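Local coordinates for protein 1-pyrroline-5-carboxylate dehydrogenase (Thermus thermophilus, PDB 1UZB) that probably oxidises the semialdehyde in equilibrium with 1-pyrroline-5-carboxylate to glutamate, as an NAD(P)-dependent member of the aldehyde dehydrogenase family, at residues Val172-Asn184 with Leu247-Thr259. Residues are numbered along the deposited sequence; the frame is centred on the assembly and turned at random.
Sequences VPLGAGVVIAPWN and LVEHPRIRFINFT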
ATOM      1  N   VAL A 172      -1.531  -9.958  23.071  1.00  5.37           N
ATOM      2  CA  VAL A 172      -1.939 -11.191  23.711  1.00  6.35           C
ATOM      3  C   VAL A 172      -3.215 -10.906  24.490  1.00  5.67           C
ATOM      4  O   VAL A 172      -3.426  -9.792  24.975  1.00  5.13           O
ATOM      5  CB  VAL A 172      -0.832 -11.725  24.637  1.00  8.16           C
ATOM      6  CG1 VAL A 172       0.419 -11.958  23.815  1.00 11.17           C
ATOM      7  CG2 VAL A 172      -0.543 -10.742  25.760  1.00  9.35           C
ATOM      8  N   PRO A 173      -4.109 -11.898  24.579  1.00  5.84           N
ATOM      9  CA  PRO A 173      -5.363 -11.715  25.312  1.00  4.66           C
ATOM     10  C   PRO A 173      -5.108 -11.552  26.807  1.00  5.49           C
ATOM     11  O   PRO A 173      -4.044 -11.921  27.309  1.00  7.41           O
ATOM     12  CB  PRO A 173      -6.153 -12.975  24.961  1.00  5.72           C
ATOM     13  CG  PRO A 173      -5.078 -13.998  24.765  1.00  6.45           C
ATOM     14  CD  PRO A 173      -4.030 -13.244  23.987  1.00  7.52           C
ATOM     15  N   LEU A 174      -6.092 -10.999  27.508  1.00  5.29           N
ATOM     16  CA  LEU A 174      -5.985 -10.731  28.939  1.00  5.73           C
ATOM     17  C   LEU A 174      -6.225 -11.921  29.857  1.00  6.47           C
ATOM     18  O   LEU A 174      -5.465 -12.140  30.799  1.00  7.16           O
ATOM     19  CB  LEU A 174      -6.953  -9.610  29.321  1.00  6.34           C
ATOM     20  CG  LEU A 174      -6.838  -8.301  28.538  1.00  5.76           C
ATOM     21  CD1 LEU A 174      -7.974  -7.364  28.922  1.00  6.40           C
ATOM     22  CD2 LEU A 174      -5.487  -7.667  28.816  1.00  8.00           C
ATOM     23  N   GLY A 175      -7.291 -12.673  29.601  1.00  5.44           N
ATOM     24  CA  GLY A 175      -7.601 -13.819  30.437  1.00  6.07           C
ATOM     25  C   GLY A 175      -9.089 -14.093  30.459  1.00  5.97           C
ATOM     26  O   GLY A 175      -9.759 -13.979  29.435  1.00  6.10           O
ATOM     27  N   ALA A 176      -9.602 -14.462  31.630  1.00  5.89           N
ATOM     28  CA  ALA A 176     -11.021 -14.754  31.798  1.00  5.92           C
ATOM     29  C   ALA A 176     -11.724 -13.529  32.364  1.00  5.86           C
ATOM     30  O   ALA A 176     -11.257 -12.930  33.336  1.00  7.44           O
ATOM     31  CB  ALA A 176     -11.210 -15.945  32.738  1.00  6.45           C
ATOM     32  N   GLY A 177     -12.845 -13.163  31.750  1.00  6.04           N
ATOM     33  CA  GLY A 177     -13.597 -12.007  32.206  1.00  6.40           C
ATOM     34  C   GLY A 177     -15.086 -12.275  32.277  1.00  5.88           C
ATOM     35  O   GLY A 177     -15.558 -13.355  31.916  1.00  6.80           O
ATOM     36  N   VAL A 178     -15.833 -11.286  32.754  1.00  5.41           N
ATOM     37  CA  VAL A 178     -17.273 -11.432  32.868  1.00  5.45           C
ATOM     38  C   VAL A 178     -18.013 -10.436  31.979  1.00  5.47           C
ATOM     39  O   VAL A 178     -17.601  -9.276  31.831  1.00  5.92           O
ATOM     40  CB  VAL A 178     -17.741 -11.261  34.343  1.00  5.60           C
ATOM     41  CG1 VAL A 178     -17.320  -9.900  34.878  1.00  6.77           C
ATOM     42  CG2 VAL A 178     -19.256 -11.432  34.438  1.00  6.75           C
ATOM     43  N   VAL A 179     -19.090 -10.920  31.371  1.00  5.02           N
ATOM     44  CA  VAL A 179     -19.941 -10.115  30.510  1.00  5.93           C
ATOM     45  C   VAL A 179     -21.304  -9.996  31.187  1.00  5.92           C
ATOM     46  O   VAL A 179     -21.902 -11.000  31.577  1.00  6.98           O
ATOM     47  CB  VAL A 179     -20.112 -10.780  29.121  1.00  6.10           C
ATOM     48  CG1 VAL A 179     -21.282 -10.154  28.369  1.00  8.60           C
ATOM     49  CG2 VAL A 179     -18.829 -10.623  28.319  1.00  9.68           C
ATOM     50  N   ILE A 180     -21.778  -8.765  31.335  1.00  6.37           N
ATOM     51  CA  ILE A 180     -23.073  -8.494  31.951  1.00  6.30           C
ATOM     52  C   ILE A 180     -23.879  -7.812  30.852  1.00  6.23           C
ATOM     53  O   ILE A 180     -23.674  -6.633  30.549  1.00  6.21           O
ATOM     54  CB  ILE A 180     -22.903  -7.582  33.185  1.00  7.15           C
ATOM     55  CG1 ILE A 180     -22.040  -8.308  34.224  1.00  9.93           C
ATOM     56  CG2 ILE A 180     -24.264  -7.223  33.778  1.00  8.54           C
ATOM     57  CD1 ILE A 180     -21.686  -7.484  35.432  1.00 12.69           C
ATOM     58  N   ALA A 181     -24.786  -8.578  30.251  1.00  6.42           N
ATOM     59  CA  ALA A 181     -25.596  -8.118  29.126  1.00  6.45           C
ATOM     60  C   ALA A 181     -26.951  -7.499  29.455  1.00  6.36           C
ATOM     61  O   ALA A 181     -27.519  -7.729  30.520  1.00  8.27           O
ATOM     62  CB  ALA A 181     -25.788  -9.272  28.144  1.00  7.42           C
ATOM     63  N   PRO A 182     -27.491  -6.708  28.516  1.00  6.49           N
ATOM     64  CA  PRO A 182     -28.780  -6.032  28.662  1.00  6.67           C
ATOM     65  C   PRO A 182     -29.940  -6.870  28.136  1.00  6.41           C
ATOM     66  O   PRO A 182     -29.739  -7.835  27.395  1.00  7.00           O
ATOM     67  CB  PRO A 182     -28.585  -4.775  27.834  1.00  8.24           C
ATOM     68  CG  PRO A 182     -27.835  -5.311  26.659  1.00  8.58           C
ATOM     69  CD  PRO A 182     -26.800  -6.236  27.300  1.00  8.75           C
ATOM     70  N   TRP A 183     -31.155  -6.491  28.521  1.00  7.15           N
ATOM     71  CA  TRP A 183     -32.344  -7.200  28.071  1.00  6.88           C
ATOM     72  C   TRP A 183     -32.932  -6.616  26.793  1.00  7.01           C
ATOM     73  O   TRP A 183     -33.716  -7.283  26.120  1.00  7.69           O
ATOM     74  CB  TRP A 183     -33.436  -7.203  29.154  1.00  7.62           C
ATOM     75  CG  TRP A 183     -33.767  -5.852  29.736  1.00  8.80           C
ATOM     76  CD1 TRP A 183     -33.301  -5.334  30.909  1.00  8.53           C
ATOM     77  CD2 TRP A 183     -34.647  -4.858  29.183  1.00  7.52           C
ATOM     78  NE1 TRP A 183     -33.836  -4.088  31.127  1.00  8.98           N
ATOM     79  CE2 TRP A 183     -34.665  -3.770  30.084  1.00  7.27           C
ATOM     80  CE3 TRP A 183     -35.424  -4.783  28.016  1.00  7.60           C
ATOM     81  CZ2 TRP A 183     -35.426  -2.619  29.857  1.00  7.69           C
ATOM     82  CZ3 TRP A 183     -36.185  -3.635  27.792  1.00  6.80           C
ATOM     83  CH2 TRP A 183     -36.178  -2.571  28.709  1.00  8.39           C
ATOM     84  N   ASN A 184     -32.554  -5.389  26.440  1.00  7.17           N
ATOM     85  CA  ASN A 184     -33.142  -4.774  25.253  1.00  6.63           C
ATOM     86  C   ASN A 184     -32.601  -5.264  23.908  1.00  6.41           C
ATOM     87  O   ASN A 184     -33.298  -5.185  22.898  1.00  7.92           O
ATOM     88  CB  ASN A 184     -33.094  -3.244  25.371  1.00  6.68           C
ATOM     89  CG  ASN A 184     -31.702  -2.675  25.221  1.00  7.11           C
ATOM     90  OD1 ASN A 184     -30.704  -3.325  25.529  1.00  9.36           O
ATOM     91  ND2 ASN A 184     -31.633  -1.432  24.762  1.00  9.52           N
ATOM     92  N   LEU A 247     -18.613 -11.823  40.761  1.00  9.02           N
ATOM     93  CA  LEU A 247     -17.616 -11.820  39.697  1.00  8.39           C
ATOM     94  C   LEU A 247     -16.916 -10.478  39.511  1.00  8.49           C
ATOM     95  O   LEU A 247     -15.695 -10.425  39.356  1.00  8.11           O
ATOM     96  CB  LEU A 247     -18.261 -12.267  38.383  1.00  8.86           C
ATOM     97  CG  LEU A 247     -18.650 -13.748  38.382  1.00  8.98           C
ATOM     98  CD1 LEU A 247     -19.439 -14.078  37.125  1.00 10.26           C
ATOM     99  CD2 LEU A 247     -17.390 -14.596  38.473  1.00 10.06           C
ATOM    100  N   VAL A 248     -17.683  -9.395  39.526  1.00  7.36           N
ATOM    101  CA  VAL A 248     -17.107  -8.067  39.361  1.00  7.07           C
ATOM    102  C   VAL A 248     -16.048  -7.766  40.423  1.00  8.22           C
ATOM    103  O   VAL A 248     -15.017  -7.163  40.123  1.00  9.14           O
ATOM    104  CB  VAL A 248     -18.208  -6.980  39.409  1.00  8.62           C
ATOM    105  CG1 VAL A 248     -17.584  -5.602  39.567  1.00  9.48           C
ATOM    106  CG2 VAL A 248     -19.046  -7.039  38.133  1.00  9.72           C
ATOM    107  N   GLU A 249     -16.297  -8.198  41.656  1.00  9.46           N
ATOM    108  CA  GLU A 249     -15.378  -7.950  42.767  1.00 10.52           C
ATOM    109  C   GLU A 249     -14.342  -9.054  42.992  1.00  9.44           C
ATOM    110  O   GLU A 249     -13.470  -8.931  43.852  1.00 10.77           O
ATOM    111  CB  GLU A 249     -16.175  -7.748  44.060  1.00 13.59           C
ATOM    112  CG  GLU A 249     -17.211  -6.636  43.989  1.00 17.59           C
ATOM    113  CD  GLU A 249     -18.037  -6.521  45.258  1.00 20.84           C
ATOM    114  OE1 GLU A 249     -18.649  -7.532  45.666  1.00 23.96           O
ATOM    115  OE2 GLU A 249     -18.081  -5.419  45.843  1.00 24.28           O
ATOM    116  N   HIS A 250     -14.431 -10.122  42.209  1.00  8.26           N
ATOM    117  CA  HIS A 250     -13.529 -11.260  42.344  1.00  8.25           C
ATOM    118  C   HIS A 250     -12.078 -10.914  42.011  1.00  8.87           C
ATOM    119  O   HIS A 250     -11.800 -10.231  41.023  1.00  8.19           O
ATOM    120  CB  HIS A 250     -14.016 -12.394  41.438  1.00  8.57           C
ATOM    121  CG  HIS A 250     -13.556 -13.754  41.858  1.00  7.94           C
ATOM    122  ND1 HIS A 250     -12.231 -14.137  41.837  1.00  7.42           N
ATOM    123  CD2 HIS A 250     -14.252 -14.831  42.295  1.00  9.70           C
ATOM    124  CE1 HIS A 250     -12.132 -15.390  42.241  1.00  9.24           C
ATOM    125  NE2 HIS A 250     -13.343 -15.835  42.524  1.00 10.10           N
ATOM    126  N   PRO A 251     -11.127 -11.377  42.836  1.00  8.04           N
ATOM    127  CA  PRO A 251      -9.724 -11.069  42.550  1.00  8.17           C
ATOM    128  C   PRO A 251      -9.212 -11.744  41.279  1.00  7.80           C
ATOM    129  O   PRO A 251      -8.217 -11.308  40.701  1.00  9.59           O
ATOM    130  CB  PRO A 251      -8.998 -11.565  43.801  1.00  8.25           C
ATOM    131  CG  PRO A 251      -9.864 -12.701  44.266  1.00  8.05           C
ATOM    132  CD  PRO A 251     -11.256 -12.140  44.091  1.00  8.52           C
ATOM    133  N   ARG A 252      -9.901 -12.793  40.837  1.00  7.82           N
ATOM    134  CA  ARG A 252      -9.479 -13.524  39.645  1.00  8.39           C
ATOM    135  C   ARG A 252     -10.234 -13.199  38.354  1.00  7.15           C
ATOM    136  O   ARG A 252     -10.109 -13.917  37.359  1.00  8.66           O
ATOM    137  CB  ARG A 252      -9.529 -15.030  39.912  1.00 10.47           C
ATOM    138  CG  ARG A 252      -8.585 -15.487  41.014  1.00 15.53           C
ATOM    139  CD  ARG A 252      -7.135 -15.180  40.668  1.00 20.42           C
ATOM    140  NE  ARG A 252      -6.705 -15.868  39.455  1.00 25.94           N
ATOM    141  CZ  ARG A 252      -5.481 -15.786  38.941  1.00 27.27           C
ATOM    142  NH1 ARG A 252      -4.558 -15.044  39.536  1.00 28.98           N
ATOM    143  NH2 ARG A 252      -5.181 -16.446  37.830  1.00 28.54           N
ATOM    144  N   ILE A 253     -11.031 -12.139  38.371  1.00  6.71           N
ATOM    145  CA  ILE A 253     -11.731 -11.712  37.162  1.00  5.93           C
ATOM    146  C   ILE A 253     -10.821 -10.652  36.541  1.00  6.01           C
ATOM    147  O   ILE A 253     -10.456  -9.669  37.191  1.00  6.35           O
ATOM    148  CB  ILE A 253     -13.136 -11.144  37.490  1.00  5.84           C
ATOM    149  CG1 ILE A 253     -14.152 -12.289  37.492  1.00  6.65           C
ATOM    150  CG2 ILE A 253     -13.540 -10.074  36.482  1.00  6.72           C
ATOM    151  CD1 ILE A 253     -14.421 -12.890  36.112  1.00  8.46           C
ATOM    152  N   ARG A 254     -10.435 -10.865  35.285  1.00  5.23           N
ATOM    153  CA  ARG A 254      -9.515  -9.957  34.601  1.00  5.27           C
ATOM    154  C   ARG A 254     -10.140  -8.706  33.999  1.00  4.51           C
ATOM    155  O   ARG A 254      -9.526  -7.638  33.991  1.00  5.71           O
ATOM    156  CB  ARG A 254      -8.756 -10.719  33.508  1.00  6.65           C
ATOM    157  CG  ARG A 254      -7.636  -9.921  32.847  1.00  5.52           C
ATOM    158  CD  ARG A 254      -6.510  -9.659  33.830  1.00  5.44           C
ATOM    159  NE  ARG A 254      -5.475  -8.749  33.343  1.00  7.14           N
ATOM    160  CZ  ARG A 254      -5.587  -7.426  33.327  1.00  6.31           C
ATOM    161  NH1 ARG A 254      -4.582  -6.683  32.882  1.00  8.50           N
ATOM    162  NH2 ARG A 254      -6.700  -6.837  33.749  1.00  7.39           N
ATOM    163  N   PHE A 255     -11.350  -8.840  33.472  1.00  4.90           N
ATOM    164  CA  PHE A 255     -12.033  -7.706  32.874  1.00  4.90           C
ATOM    165  C   PHE A 255     -13.529  -7.852  33.009  1.00  5.31           C
ATOM    166  O   PHE A 255     -14.041  -8.948  33.240  1.00  5.87           O
ATOM    167  CB  PHE A 255     -11.665  -7.557  31.389  1.00  5.51           C
ATOM    168  CG  PHE A 255     -12.040  -8.744  30.534  1.00  5.86           C
ATOM    169  CD1 PHE A 255     -11.136  -9.777  30.323  1.00  5.57           C
ATOM    170  CD2 PHE A 255     -13.301  -8.829  29.941  1.00  5.69           C
ATOM    171  CE1 PHE A 255     -11.475 -10.878  29.535  1.00  6.70           C
ATOM    172  CE2 PHE A 255     -13.648  -9.927  29.151  1.00  6.36           C
ATOM    173  CZ  PHE A 255     -12.733 -10.952  28.947  1.00  6.88           C
ATOM    174  N   ILE A 256     -14.225  -6.735  32.847  1.00  5.43           N
ATOM    175  CA  ILE A 256     -15.674  -6.704  32.945  1.00  6.72           C
ATOM    176  C   ILE A 256     -16.203  -5.935  31.746  1.00  6.58           C
ATOM    177  O   ILE A 256     -15.757  -4.823  31.476  1.00  7.20           O
ATOM    178  CB  ILE A 256     -16.123  -5.976  34.228  1.00  6.67           C
ATOM    179  CG1 ILE A 256     -15.532  -6.671  35.455  1.00  8.76           C
ATOM    180  CG2 ILE A 256     -17.639  -5.948  34.320  1.00  9.89           C
ATOM    181  CD1 ILE A 256     -15.332  -5.739  36.637  1.00 11.04           C
ATOM    182  N   ASN A 257     -17.130  -6.544  31.014  1.00  6.23           N
ATOM    183  CA  ASN A 257     -17.737  -5.899  29.860  1.00  6.33           C
ATOM    184  C   ASN A 257     -19.209  -5.757  30.245  1.00  6.83           C
ATOM    185  O   ASN A 257     -19.912  -6.753  30.421  1.00  7.18           O
ATOM    186  CB  ASN A 257     -17.559  -6.773  28.614  1.00  6.89           C
ATOM    187  CG  ASN A 257     -17.720  -5.994  27.321  1.00  6.17           C
ATOM    188  OD1 ASN A 257     -17.808  -4.764  27.323  1.00  8.68           O
ATOM    189  ND2 ASN A 257     -17.752  -6.711  26.205  1.00  7.41           N
ATOM    190  N   PHE A 258     -19.660  -4.517  30.394  1.00  6.20           N
ATOM    191  CA  PHE A 258     -21.024  -4.243  30.822  1.00  6.29           C
ATOM    192  C   PHE A 258     -21.792  -3.261  29.958  1.00  7.60           C
ATOM    193  O   PHE A 258     -21.243  -2.269  29.479  1.00  7.09           O
ATOM    194  CB  PHE A 258     -20.996  -3.698  32.256  1.00  6.65           C
ATOM    195  CG  PHE A 258     -22.306  -3.122  32.720  1.00  6.51           C
ATOM    196  CD1 PHE A 258     -23.299  -3.944  33.235  1.00  7.75           C
ATOM    197  CD2 PHE A 258     -22.539  -1.749  32.651  1.00  6.44           C
ATOM    198  CE1 PHE A 258     -24.507  -3.412  33.679  1.00  9.02           C
ATOM    199  CE2 PHE A 258     -23.747  -1.202  33.092  1.00  7.18           C
ATOM    200  CZ  PHE A 258     -24.731  -2.036  33.607  1.00  7.63           C
ATOM    201  N   THR A 259     -23.076  -3.554  29.779  1.00  7.56           N
ATOM    202  CA  THR A 259     -23.983  -2.683  29.046  1.00  8.84           C
ATOM    203  C   THR A 259     -25.275  -2.717  29.854  1.00  8.30           C
ATOM    204  O   THR A 259     -25.842  -3.784  30.084  1.00  9.20           O
ATOM    205  CB  THR A 259     -24.251  -3.175  27.608  1.00 10.06           C
ATOM    206  OG1 THR A 259     -23.022  -3.181  26.868  1.00 10.76           O
ATOM    207  CG2 THR A 259     -25.238  -2.244  26.909  1.00 11.35           C
TER
HETATM  208  O   HOH W   1      -3.680 -10.201  31.645  1.00  7.39           O
HETATM  209  O   HOH W   2     -27.381  -5.141  31.898  1.00 13.33           O
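Phe255 lays its ring flat over the backbone of Gly177. The CA of Gly177 sits 3.5 Å from the ring centroid of Phe255, 10° off the normal, a close CH-pi contact. Chi1 of 61° sets CG of Phe255 between its backbone N and carbonyl carbon, and this carries the ring over Gly177 on the neighbouring strand. Gly175 O meets the edge of the same ring.

Arg254 can be followed outward. Its CB lies beside Ala176 O, which also accepts the Arg254 backbone N-H. Arg254 CG packs on Leu174 CB at 3.6 Å. The chain bends at chi2 (67°), and CD passes Leu174 O. Arg254 NE donates to a water 2.9 Å away, and that water donates to Leu174 O. Leu174 CD2 covers one guanidinium face near its rim. Arg254 NH2 hydrogen-bonds to Phe282 O, and Trp281 makes a cation-pi contact.

Strands 176-180 and 255-259 run parallel, with Val178 opposite Ile256, Val179 opposite Asn257 and Ile180 opposite Phe258. Val178 and Ile180 each give and take a backbone hydrogen bond; Asn257 N to Val178 O is 2.9 Å.

On one face, Val178 CG1 lies alongside Ile256 CG1 at 3.7 Å. Val178 CG2 reaches Leu247 CD1. Ile180 splits its branches: CD1 meets Val248 CG2 at 3.8 Å, while CG2 abuts the Phe258 ring edge at CD1, 3.5 Å away. Helix 262-272 also packs against Ile256 and Phe258. On the other face, Val179 CG2 adjoins Asn257 CB, and Val179 also touches Met193 of helix 188-199. Asn257 ND2 is hydrogen-bonded to Met193 O and Tyr502 OH.

Helices on both faces of parallel strands are consistent with the Rossmann-like cofactor domain of aldehyde dehydrogenases.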